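Local coordinates for isomerase/lactonizing enzyme (Agrobacterium tumefaciens, PDB 1RVK), which is of unknown function but, as a magnesium-binding enolase superfamily member resembling mandelate racemase and muconate lactonizing enzyme, probably acts through abstraction of a proton beside a carboxylate, at residues A[204-209]-A[256-261]; A[228-233]-A[325-330]; A[245-248]-A[253-256]; A[283-288]-A[307-312]. All coordinates share one frame; numbering follows the deposited sequence.

Contact 1 of 4, residues A[204-209]-A[256-261]; sequences MIDAFH and GPESAA. With MG (magnesium ion), chain B.
D206 and E258 meet through one magnesium ion, which they approach from opposite sides. E258 can be followed outward: CB leaves the loop toward 204-209, CG stands anti to the backbone N (chi1 -178°), and the chain stays extended to CD, which lies 3.0 Å from the magnesium. One branch, OE1, bonds the metal at 2.1 Å and also takes a hydrogen bond from R280 NE. The other, OE2, accepts water 2 at 2.6 Å, itself a metal ligand. The shorter D206 does the same: OD1 bonds the magnesium at 2.1 Å, while OD2 receives metal-bound water 1 at 2.8 Å. The two carboxylate planes are turned 80° apart, and the bonding oxygens D206 OD1 and E258 OE1 stand 4.2 Å from each other with the cation between them, which should offset their like charges. D206 CG lies at the edge of the H209 ring, in its plane. E232 and three waters complete an octahedron. The short aspartate suits a backbone close to the ion, and the longer glutamate bridges the gap from the loop. Three acidic ligands at the ends of successive barrel strands are the hallmark of the enolase superfamily metal site.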
loop_
_atom_site.group_PDB
_atom_site.type_symbol
_atom_site.label_atom_id
_atom_site.label_comp_id
_atom_site.label_asym_id
_atom_site.label_seq_id
_atom_site.Cartn_x
_atom_site.Cartn_y
_atom_site.Cartn_z
HETATM N N MSE A 204 -8.688 11.201 -8.163
HETATM C CA MSE A 204 -7.348 10.898 -8.624
HETATM C C MSE A 204 -7.354 9.697 -9.551
HETATM O O MSE A 204 -8.307 8.914 -9.565
HETATM C CB MSE A 204 -6.429 10.676 -7.428
HETATM C CG MSE A 204 -6.307 11.944 -6.593
HETATM SE SE MSE A 204 -7.493 11.922 -5.088
HETATM C CE MSE A 204 -6.264 10.771 -4.221
ATOM N N ILE A 205 -6.294 9.562 -10.340
ATOM C CA ILE A 205 -6.200 8.468 -11.295
ATOM C C ILE A 205 -4.830 7.817 -11.295
ATOM O O ILE A 205 -3.803 8.496 -11.312
ATOM C CB ILE A 205 -6.528 8.963 -12.738
ATOM C CG1 ILE A 205 -6.253 7.858 -13.761
ATOM C CG2 ILE A 205 -5.708 10.198 -13.068
ATOM C CD1 ILE A 205 -7.243 6.731 -13.735
ATOM N N ASP A 206 -4.841 6.489 -11.265
ATOM C CA ASP A 206 -3.636 5.671 -11.290
ATOM C C ASP A 206 -3.871 4.767 -12.498
ATOM O O ASP A 206 -4.428 3.677 -12.377
ATOM C CB ASP A 206 -3.544 4.859 -9.998
ATOM C CG ASP A 206 -2.243 4.091 -9.869
ATOM O OD1 ASP A 206 -2.078 3.430 -8.835
ATOM O OD2 ASP A 206 -1.395 4.133 -10.780
ATOM N N ALA A 207 -3.464 5.245 -13.668
ATOM C CA ALA A 207 -3.669 4.511 -14.911
ATOM C C ALA A 207 -2.552 3.535 -15.246
ATOM O O ALA A 207 -1.619 3.356 -14.470
ATOM C CB ALA A 207 -3.853 5.500 -16.057
ATOM N N PHE A 208 -2.678 2.892 -16.404
ATOM C CA PHE A 208 -1.683 1.942 -16.908
ATOM C C PHE A 208 -0.282 2.477 -16.573
ATOM O O PHE A 208 0.088 3.572 -16.985
ATOM C CB PHE A 208 -1.889 1.799 -18.418
ATOM C CG PHE A 208 -0.885 0.924 -19.098
ATOM C CD1 PHE A 208 0.031 1.473 -19.991
ATOM C CD2 PHE A 208 -0.879 -0.452 -18.887
ATOM C CE1 PHE A 208 0.938 0.660 -20.670
ATOM C CE2 PHE A 208 0.025 -1.271 -19.560
ATOM C CZ PHE A 208 0.933 -0.714 -20.452
ATOM N N HIS A 209 0.492 1.689 -15.828
ATOM C CA HIS A 209 1.820 2.097 -15.361
ATOM C C HIS A 209 2.970 2.181 -16.361
ATOM O O HIS A 209 4.104 2.448 -15.956
ATOM C CB HIS A 209 2.274 1.168 -14.231
ATOM C CG HIS A 209 1.198 0.825 -13.250
ATOM N ND1 HIS A 209 0.570 1.767 -12.467
ATOM C CD2 HIS A 209 0.665 -0.371 -12.900
ATOM C CE1 HIS A 209 -0.301 1.169 -11.674
ATOM N NE2 HIS A 209 -0.263 -0.129 -11.916
ATOM N N GLY A 256 4.581 10.389 -7.043
ATOM C CA GLY A 256 5.425 9.227 -7.239
ATOM C C GLY A 256 6.729 9.358 -6.476
ATOM O O GLY A 256 6.957 10.370 -5.821
ATOM N N PRO A 257 7.601 8.340 -6.522
ATOM C CA PRO A 257 7.408 7.082 -7.239
ATOM C C PRO A 257 6.821 6.029 -6.306
ATOM O O PRO A 257 7.177 5.973 -5.130
ATOM C CB PRO A 257 8.820 6.733 -7.677
ATOM C CG PRO A 257 9.629 7.149 -6.477
ATOM C CD PRO A 257 8.989 8.460 -6.029
ATOM N N GLU A 258 5.919 5.198 -6.816
ATOM C CA GLU A 258 5.342 4.167 -5.966
ATOM C C GLU A 258 6.123 2.863 -5.982
ATOM O O GLU A 258 6.511 2.356 -4.929
ATOM C CB GLU A 258 3.900 3.854 -6.366
ATOM C CG GLU A 258 3.275 2.813 -5.446
ATOM C CD GLU A 258 1.926 2.344 -5.917
ATOM O OE1 GLU A 258 1.023 3.190 -6.038
ATOM O OE2 GLU A 258 1.766 1.132 -6.159
ATOM N N SER A 259 6.359 2.328 -7.178
ATOM C CA SER A 259 7.035 1.044 -7.323
ATOM C C SER A 259 8.547 1.049 -7.493
ATOM O O SER A 259 9.186 0.017 -7.308
ATOM C CB SER A 259 6.409 0.263 -8.486
ATOM O OG SER A 259 6.617 0.924 -9.724
ATOM N N ALA A 260 9.123 2.192 -7.845
ATOM C CA ALA A 260 10.568 2.273 -8.043
ATOM C C ALA A 260 11.350 1.734 -6.844
ATOM O O ALA A 260 10.959 1.931 -5.695
ATOM C CB ALA A 260 10.973 3.718 -8.325
ATOM N N ALA A 261 12.454 1.044 -7.122
ATOM C CA ALA A 261 13.297 0.499 -6.063
ATOM C C ALA A 261 14.167 1.627 -5.512
ATOM O O ALA A 261 14.009 2.784 -5.903
ATOM C CB ALA A 261 14.175 -0.618 -6.616
HETATM MG MG MG B . -0.538 3.142 -7.434
HETATM O O HOH W 1 0.840 3.483 -9.158
HETATM O O HOH W 2 -0.359 0.873 -7.674
HETATM O O HOH W 3 -2.270 2.675 -6.006
#

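Contact 2 of 4, residues A[228-233]-A[325-330]; sequences FDWIEE and CRWYER. With MG (magnesium ion), chain B.
Inside the (beta/alpha)-barrel of the C-terminal domain, W230 of strand 230-232 reaches across the interior to W327, just before strand 328-333. CH2 at the far rim of the W230 indole comes within 4.1 Å of W327 CD1. The two rings meet obliquely, their planes 78° apart. W230 holds its CG between the backbone N and the carbonyl carbon (chi1 79°), a crowded position that directs the indole inward. The other side of W327 is packed by its neighbour R326, whose CG sits 3.6 Å above one face of the ring. Polar edges are used too: water 4, in the plane of the W327 ring, accepts from W327 NE1 at 3.0 Å and donates to D229 OD2. W230 NE1 gives a bent bond of 140° to the anti lone pair of E232 OE1, 3.1 Å away, an oxygen also paired with K169. The indole and the lysine thus steady the carboxylate whose OE2 binds magnesium at 2.2 Å. Across the barrel, E329 OE1 accepts metal-bound water 3 in a long bond of 3.2 Å. Tryptophan suits both places, filling the core while offering one N-H. E232, so held, belongs to the three-carboxylate magnesium site of the enolase superfamily.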
loop_
_atom_site.group_PDB
_atom_site.type_symbol
_atom_site.label_atom_id
_atom_site.label_comp_id
_atom_site.label_asym_id
_atom_site.label_seq_id
_atom_site.Cartn_x
_atom_site.Cartn_y
_atom_site.Cartn_z
ATOM N N PHE A 228 -8.832 16.967 -11.497
ATOM C CA PHE A 228 -8.319 15.882 -10.664
ATOM C C PHE A 228 -7.163 16.362 -9.788
ATOM O O PHE A 228 -6.392 17.234 -10.191
ATOM C CB PHE A 228 -7.853 14.704 -11.532
ATOM C CG PHE A 228 -8.931 13.696 -11.827
ATOM C CD1 PHE A 228 -8.692 12.336 -11.640
ATOM C CD2 PHE A 228 -10.185 14.099 -12.279
ATOM C CE1 PHE A 228 -9.689 11.385 -11.896
ATOM C CE2 PHE A 228 -11.190 13.157 -12.539
ATOM C CZ PHE A 228 -10.942 11.799 -12.346
ATOM N N ASP A 229 -7.052 15.776 -8.596
ATOM C CA ASP A 229 -6.018 16.127 -7.625
ATOM C C ASP A 229 -4.623 15.660 -8.014
ATOM O O ASP A 229 -3.639 16.337 -7.725
ATOM C CB ASP A 229 -6.367 15.549 -6.253
ATOM C CG ASP A 229 -7.312 16.434 -5.470
ATOM O OD1 ASP A 229 -8.031 17.246 -6.091
ATOM O OD2 ASP A 229 -7.340 16.305 -4.227
ATOM N N TRP A 230 -4.527 14.493 -8.636
ATOM C CA TRP A 230 -3.223 14.006 -9.056
ATOM C C TRP A 230 -3.299 12.875 -10.065
ATOM O O TRP A 230 -4.332 12.222 -10.217
ATOM C CB TRP A 230 -2.369 13.580 -7.838
ATOM C CG TRP A 230 -2.647 12.211 -7.207
ATOM C CD1 TRP A 230 -2.715 11.000 -7.847
ATOM C CD2 TRP A 230 -2.768 11.922 -5.804
ATOM N NE1 TRP A 230 -2.865 9.982 -6.932
ATOM C CE2 TRP A 230 -2.900 10.520 -5.672
ATOM C CE3 TRP A 230 -2.772 12.713 -4.645
ATOM C CZ2 TRP A 230 -3.035 9.892 -4.427
ATOM C CZ3 TRP A 230 -2.907 12.086 -3.404
ATOM C CH2 TRP A 230 -3.037 10.690 -3.309
ATOM N N ILE A 231 -2.198 12.686 -10.778
ATOM C CA ILE A 231 -2.078 11.621 -11.756
ATOM C C ILE A 231 -0.971 10.765 -11.154
ATOM O O ILE A 231 0.074 11.279 -10.751
ATOM C CB ILE A 231 -1.696 12.171 -13.160
ATOM C CG1 ILE A 231 -1.584 11.013 -14.156
ATOM C CG2 ILE A 231 -0.415 12.985 -13.085
ATOM C CD1 ILE A 231 -1.331 11.455 -15.586
ATOM N N GLU A 232 -1.219 9.465 -11.065
ATOM C CA GLU A 232 -0.278 8.547 -10.441
ATOM C C GLU A 232 0.330 7.489 -11.361
ATOM O O GLU A 232 -0.383 6.776 -12.060
ATOM C CB GLU A 232 -0.997 7.863 -9.276
ATOM C CG GLU A 232 -0.159 6.926 -8.419
ATOM C CD GLU A 232 -0.972 6.370 -7.271
ATOM O OE1 GLU A 232 -1.861 7.086 -6.764
ATOM O OE2 GLU A 232 -0.726 5.226 -6.864
ATOM N N GLU A 233 1.658 7.406 -11.337
ATOM C CA GLU A 233 2.428 6.427 -12.110
ATOM C C GLU A 233 1.878 6.116 -13.503
ATOM O O GLU A 233 1.508 4.983 -13.795
ATOM C CB GLU A 233 2.547 5.131 -11.289
ATOM C CG GLU A 233 3.549 4.114 -11.827
ATOM C CD GLU A 233 3.819 2.964 -10.857
ATOM O OE1 GLU A 233 4.686 2.123 -11.175
ATOM O OE2 GLU A 233 3.171 2.894 -9.786
ATOM N N CYS A 325 0.698 13.954 4.870
ATOM C CA CYS A 325 0.078 12.914 4.058
ATOM C C CYS A 325 -1.414 13.202 4.142
ATOM O O CYS A 325 -1.986 13.196 5.228
ATOM C CB CYS A 325 0.387 11.528 4.633
ATOM S SG CYS A 325 -0.392 10.173 3.741
ATOM N N ARG A 326 -2.042 13.464 3.003
ATOM C CA ARG A 326 -3.460 13.788 2.999
ATOM C C ARG A 326 -4.386 12.612 3.298
ATOM O O ARG A 326 -5.418 12.788 3.953
ATOM C CB ARG A 326 -3.843 14.418 1.652
ATOM C CG ARG A 326 -5.255 14.980 1.597
ATOM C CD ARG A 326 -5.605 15.469 0.189
ATOM N NE ARG A 326 -4.915 16.704 -0.182
ATOM C CZ ARG A 326 -5.311 17.919 0.185
ATOM N NH1 ARG A 326 -4.625 18.988 -0.197
ATOM N NH2 ARG A 326 -6.399 18.067 0.928
ATOM N N TRP A 327 -4.017 11.414 2.856
ATOM C CA TRP A 327 -4.891 10.260 3.050
ATOM C C TRP A 327 -4.284 8.934 3.460
ATOM O O TRP A 327 -3.072 8.733 3.458
ATOM C CB TRP A 327 -5.637 9.916 1.760
ATOM C CG TRP A 327 -6.080 11.024 0.880
ATOM C CD1 TRP A 327 -5.349 11.647 -0.095
ATOM C CD2 TRP A 327 -7.405 11.539 0.783
ATOM N NE1 TRP A 327 -6.151 12.512 -0.805
ATOM C CE2 TRP A 327 -7.419 12.465 -0.285
ATOM C CE3 TRP A 327 -8.590 11.303 1.491
ATOM C CZ2 TRP A 327 -8.576 13.156 -0.661
ATOM C CZ3 TRP A 327 -9.739 11.988 1.118
ATOM C CH2 TRP A 327 -9.723 12.904 0.051
ATOM N N TYR A 328 -5.199 8.019 3.766
ATOM C CA TYR A 328 -4.887 6.628 4.044
ATOM C C TYR A 328 -5.586 6.016 2.833
ATOM O O TYR A 328 -6.706 6.417 2.495
ATOM C CB TYR A 328 -5.553 6.124 5.324
ATOM C CG TYR A 328 -5.666 4.611 5.382
ATOM C CD1 TYR A 328 -6.902 3.979 5.236
ATOM C CD2 TYR A 328 -4.540 3.811 5.595
ATOM C CE1 TYR A 328 -7.018 2.593 5.308
ATOM C CE2 TYR A 328 -4.643 2.417 5.667
ATOM C CZ TYR A 328 -5.890 1.818 5.527
ATOM O OH TYR A 328 -6.017 0.451 5.632
ATOM N N GLU A 329 -4.922 5.086 2.159
ATOM C CA GLU A 329 -5.497 4.450 0.977
ATOM C C GLU A 329 -6.305 3.229 1.388
ATOM O O GLU A 329 -5.743 2.227 1.822
ATOM C CB GLU A 329 -4.380 4.044 0.009
ATOM C CG GLU A 329 -4.890 3.458 -1.290
ATOM C CD GLU A 329 -3.803 3.288 -2.331
ATOM O OE1 GLU A 329 -4.147 2.896 -3.464
ATOM O OE2 GLU A 329 -2.615 3.548 -2.022
ATOM N N ARG A 330 -7.628 3.318 1.247
ATOM C CA ARG A 330 -8.510 2.218 1.630
ATOM C C ARG A 330 -9.001 1.466 0.397
ATOM O O ARG A 330 -9.757 2.002 -0.414
ATOM C CB ARG A 330 -9.698 2.766 2.430
ATOM C CG ARG A 330 -10.368 1.755 3.364
ATOM C CD ARG A 330 -11.232 2.479 4.403
ATOM N NE ARG A 330 -11.711 1.587 5.459
ATOM C CZ ARG A 330 -12.885 0.962 5.448
ATOM N NH1 ARG A 330 -13.726 1.127 4.436
ATOM N NH2 ARG A 330 -13.213 0.159 6.453
HETATM MG MG MG B . -0.538 3.142 -7.434
HETATM O O HOH W 4 -5.741 14.326 -3.103
HETATM O O HOH W 1 0.840 3.483 -9.158
HETATM O O HOH W 3 -2.270 2.675 -6.006
HETATM O O HOH W 2 -0.359 0.873 -7.674
#

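Contact 3 of 4, residues A[245-248]-A[253-256]; sequences WLSD and PVVG
No ring or planar group touches across 245-248 and 253-256: L246, S247 and V254 meet through methyls, a methine and a hydroxyl, so there are no faces or edges to match. The one large flat group nearby, the W245 indole, turns instead to R213 and L217 of helix 213-224. The tightest approach joins two methyl groups, L246 CD1 and V254 CG2, only 3.4 Å apart and closer than usual van der Waals contact. In the leucine, chi1 -170° sets CG opposite the backbone N, and chi2 -72° then turns CD1 to the strand, although its CB points neither toward the strand nor away from it. V254 does point at the helix, and its branching at CB spreads two methyls beneath it. Its CG2, beside its own backbone N, serves L246. S247 covers the branch point, with OG 3.6 Å from V254 CB, and sits nearer V254 CG2 (3.7 Å) than V254 CG1 (4.0 Å). This hydroxyl can lie on hydrocarbon because its polar need is met within the helix, by the carbonyl O of Y243 one turn earlier, with a weak second bond to A275 O. A small serine also lets the backbones come close, S247 CA and V254 CA being 6.2 Å apart. V255, next along, faces the other way and touches W230 in the barrel interior. Helix 240-249 thereby packs on the outside of the sheet as the middle of a beta-alpha-beta crossover, linking strand 230-232 to its parallel neighbour 254-256, which pairs in turn with strand 278-281.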
loop_
_atom_site.group_PDB
_atom_site.type_symbol
_atom_site.label_atom_id
_atom_site.label_comp_id
_atom_site.label_asym_id
_atom_site.label_seq_id
_atom_site.Cartn_x
_atom_site.Cartn_y
_atom_site.Cartn_z
ATOM N N TRP A 245 10.136 15.403 -17.227
ATOM C CA TRP A 245 9.534 15.965 -18.432
ATOM C C TRP A 245 8.019 16.096 -18.291
ATOM O O TRP A 245 7.449 17.152 -18.567
ATOM C CB TRP A 245 9.846 15.071 -19.640
ATOM C CG TRP A 245 9.159 15.493 -20.916
ATOM C CD1 TRP A 245 9.578 16.448 -21.802
ATOM C CD2 TRP A 245 7.912 14.999 -21.420
ATOM N NE1 TRP A 245 8.665 16.578 -22.827
ATOM C CE2 TRP A 245 7.634 15.700 -22.615
ATOM C CE3 TRP A 245 7.002 14.029 -20.977
ATOM C CZ2 TRP A 245 6.480 15.465 -23.373
ATOM C CZ3 TRP A 245 5.853 13.794 -21.733
ATOM C CH2 TRP A 245 5.605 14.510 -22.915
ATOM N N LEU A 246 7.372 15.018 -17.859
ATOM C CA LEU A 246 5.921 15.016 -17.720
ATOM C C LEU A 246 5.444 16.064 -16.719
ATOM O O LEU A 246 4.471 16.769 -16.974
ATOM C CB LEU A 246 5.437 13.621 -17.315
ATOM C CG LEU A 246 3.939 13.307 -17.337
ATOM C CD1 LEU A 246 3.278 14.022 -16.193
ATOM C CD2 LEU A 246 3.324 13.698 -18.680
ATOM N N SER A 247 6.127 16.160 -15.584
ATOM C CA SER A 247 5.762 17.139 -14.564
ATOM C C SER A 247 5.883 18.558 -15.115
ATOM O O SER A 247 5.046 19.411 -14.850
ATOM C CB SER A 247 6.660 16.984 -13.332
ATOM O OG SER A 247 6.417 15.745 -12.685
ATOM N N ASP A 248 6.931 18.812 -15.885
ATOM C CA ASP A 248 7.119 20.140 -16.450
ATOM C C ASP A 248 6.072 20.472 -17.512
ATOM O O ASP A 248 5.821 21.645 -17.795
ATOM C CB ASP A 248 8.526 20.269 -17.038
ATOM C CG ASP A 248 9.591 20.428 -15.966
ATOM O OD1 ASP A 248 10.794 20.413 -16.307
ATOM O OD2 ASP A 248 9.225 20.577 -14.780
ATOM N N PRO A 253 -0.925 17.812 -10.572
ATOM C CA PRO A 253 0.186 17.263 -9.791
ATOM C C PRO A 253 0.488 15.805 -10.130
ATOM O O PRO A 253 -0.421 14.995 -10.336
ATOM C CB PRO A 253 -0.291 17.424 -8.351
ATOM C CG PRO A 253 -1.133 18.673 -8.422
ATOM C CD PRO A 253 -1.928 18.435 -9.688
ATOM N N VAL A 254 1.778 15.490 -10.195
ATOM C CA VAL A 254 2.239 14.137 -10.464
ATOM C C VAL A 254 2.733 13.595 -9.129
ATOM O O VAL A 254 3.531 14.244 -8.454
ATOM C CB VAL A 254 3.411 14.132 -11.472
ATOM C CG1 VAL A 254 4.012 12.737 -11.575
ATOM C CG2 VAL A 254 2.921 14.593 -12.830
ATOM N N VAL A 255 2.253 12.416 -8.741
ATOM C CA VAL A 255 2.665 11.809 -7.477
ATOM C C VAL A 255 3.476 10.553 -7.761
ATOM O O VAL A 255 3.113 9.758 -8.624
ATOM C CB VAL A 255 1.448 11.426 -6.606
ATOM C CG1 VAL A 255 1.914 10.864 -5.268
ATOM C CG2 VAL A 255 0.578 12.639 -6.387
ATOM N N GLY A 256 4.581 10.389 -7.043
ATOM C CA GLY A 256 5.425 9.227 -7.239
ATOM C C GLY A 256 6.729 9.358 -6.476
ATOM O O GLY A 256 6.957 10.370 -5.821
#

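Contact 4 of 4, residues A[283-288]-A[307-312]; sequences VNDVGG and EVHGNT
Two first torsions bring D285 and H309 together: the aspartate CG swings to the side of its own backbone N (chi1 -56°), and the imidazole extends opposite its backbone N (chi1 166°). The side chains cross at about a right angle, and the carboxylate arrives at the edge of the ring. H309 ND1 donates to D285 OD2 over 2.7 Å, nearly straight at 164°, using the syn lone pair of the oxygen and staying close to the ring plane. The second carboxylate oxygen, OD1, remains 3.7 Å from ND1, so one branch carries the bond. Beside this pair, water 5 joins the backbones, donating to H309 O at 2.7 Å and accepting from N284 N in a longer bond of 3.2 Å. G287 and G288 both have positive phi; at each, a CB would run into the preceding carbonyl O. Because ND1 is committed to the aspartate, the rotation of the ring is fixed and its opposite nitrogen, NE2, is directed toward the metal site. A histidine and aspartate just beyond the ends of adjacent barrel strands resemble the pair in mandelate racemase, where the histidine serves as a base. A similar role here is plausible but unproven.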
loop_
_atom_site.group_PDB
_atom_site.type_symbol
_atom_site.label_atom_id
_atom_site.label_comp_id
_atom_site.label_asym_id
_atom_site.label_seq_id
_atom_site.Cartn_x
_atom_site.Cartn_y
_atom_site.Cartn_z
ATOM N N VAL A 283 4.969 1.035 2.905
ATOM C CA VAL A 283 5.735 0.081 3.699
ATOM C C VAL A 283 6.299 -1.050 2.845
ATOM O O VAL A 283 7.476 -1.400 2.967
ATOM C CB VAL A 283 4.879 -0.500 4.840
ATOM C CG1 VAL A 283 5.631 -1.616 5.544
ATOM C CG2 VAL A 283 4.541 0.608 5.830
ATOM N N ASN A 284 5.475 -1.617 1.970
ATOM C CA ASN A 284 5.952 -2.703 1.118
ATOM C C ASN A 284 6.899 -2.226 0.028
ATOM O O ASN A 284 7.742 -2.987 -0.451
ATOM C CB ASN A 284 4.779 -3.441 0.463
ATOM C CG ASN A 284 4.143 -4.446 1.390
ATOM O OD1 ASN A 284 4.681 -4.744 2.454
ATOM N ND2 ASN A 284 2.999 -4.987 0.986
ATOM N N ASP A 285 6.764 -0.963 -0.360
ATOM C CA ASP A 285 7.589 -0.416 -1.422
ATOM C C ASP A 285 8.995 0.003 -1.023
ATOM O O ASP A 285 9.914 -0.069 -1.841
ATOM C CB ASP A 285 6.869 0.767 -2.065
ATOM C CG ASP A 285 5.496 0.393 -2.579
ATOM O OD1 ASP A 285 5.409 -0.441 -3.508
ATOM O OD2 ASP A 285 4.505 0.925 -2.042
ATOM N N VAL A 286 9.178 0.433 0.219
ATOM C CA VAL A 286 10.504 0.871 0.641
ATOM C C VAL A 286 11.168 -0.012 1.685
ATOM O O VAL A 286 12.222 0.335 2.217
ATOM C CB VAL A 286 10.474 2.327 1.149
ATOM C CG1 VAL A 286 9.923 3.238 0.053
ATOM C CG2 VAL A 286 9.637 2.431 2.413
ATOM N N GLY A 287 10.551 -1.151 1.984
ATOM C CA GLY A 287 11.156 -2.072 2.930
ATOM C C GLY A 287 10.789 -1.983 4.396
ATOM O O GLY A 287 11.593 -2.356 5.248
ATOM N N GLY A 288 9.595 -1.489 4.708
ATOM C CA GLY A 288 9.192 -1.426 6.101
ATOM C C GLY A 288 8.739 -0.081 6.634
ATOM O O GLY A 288 8.795 0.941 5.947
ATOM N N GLU A 307 2.353 10.690 -0.018
ATOM C CA GLU A 307 1.186 9.825 0.086
ATOM C C GLU A 307 1.594 8.360 0.211
ATOM O O GLU A 307 2.396 7.853 -0.571
ATOM C CB GLU A 307 0.279 10.052 -1.122
ATOM C CG GLU A 307 -0.211 11.509 -1.249
ATOM C CD GLU A 307 -1.051 11.966 -0.061
ATOM O OE1 GLU A 307 -1.879 11.168 0.420
ATOM O OE2 GLU A 307 -0.901 13.128 0.382
ATOM N N VAL A 308 1.030 7.691 1.212
ATOM C CA VAL A 308 1.366 6.302 1.503
ATOM C C VAL A 308 0.543 5.288 0.729
ATOM O O VAL A 308 -0.682 5.259 0.827
ATOM C CB VAL A 308 1.232 6.020 3.014
ATOM C CG1 VAL A 308 1.687 4.599 3.322
ATOM C CG2 VAL A 308 2.066 7.031 3.805
ATOM N N HIS A 309 1.241 4.462 -0.044
ATOM C CA HIS A 309 0.610 3.432 -0.858
ATOM C C HIS A 309 0.259 2.180 -0.075
ATOM O O HIS A 309 1.106 1.619 0.621
ATOM C CB HIS A 309 1.529 3.018 -2.010
ATOM C CG HIS A 309 1.112 1.746 -2.685
ATOM N ND1 HIS A 309 1.934 0.644 -2.770
ATOM C CD2 HIS A 309 -0.053 1.392 -3.281
ATOM C CE1 HIS A 309 1.295 -0.334 -3.389
ATOM N NE2 HIS A 309 0.087 0.094 -3.710
ATOM N N GLY A 310 -0.991 1.743 -0.204
ATOM C CA GLY A 310 -1.410 0.519 0.448
ATOM C C GLY A 310 -2.227 0.633 1.713
ATOM O O GLY A 310 -2.074 1.571 2.495
ATOM N N ASN A 311 -3.107 -0.343 1.900
ATOM C CA ASN A 311 -3.957 -0.402 3.077
ATOM C C ASN A 311 -3.279 -1.284 4.130
ATOM O O ASN A 311 -2.094 -1.602 4.016
ATOM C CB ASN A 311 -5.326 -0.979 2.703
ATOM C CG ASN A 311 -5.261 -2.451 2.348
ATOM O OD1 ASN A 311 -4.263 -2.923 1.812
ATOM N ND2 ASN A 311 -6.336 -3.183 2.634
ATOM N N THR A 312 -4.059 -1.676 5.135
ATOM C CA THR A 312 -3.638 -2.506 6.273
ATOM C C THR A 312 -2.924 -1.688 7.348
ATOM O O THR A 312 -2.436 -0.581 7.100
ATOM C CB THR A 312 -2.742 -3.724 5.875
ATOM O OG1 THR A 312 -1.390 -3.300 5.667
ATOM C CG2 THR A 312 -3.277 -4.404 4.614
HETATM O O HOH W 5 2.570 -0.640 1.115
#

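How the contacts relate
All four contacts belong to one C-terminal barrel, and three converge on its magnesium. Contacts 1 and 2, with centres 10 Å apart, share the ion and its three waters, contact 2 adding the third carboxylate; S259 OG to E233 OE1 at 2.7 Å also ties them. Contact 4 enters from a different side: H309 NE2 comes 3.1 Å from E258 OE2, and the H309 side chain is about 5 Å from the magnesium, so the histidine–aspartate pair borders the metal site. Contact 3 lies on the outside of the wall, the V254 side chain about 11 Å from the ion. From strand 254-256 the chain passes through G256, shared by contacts 1 and 3, into the loop carrying E258.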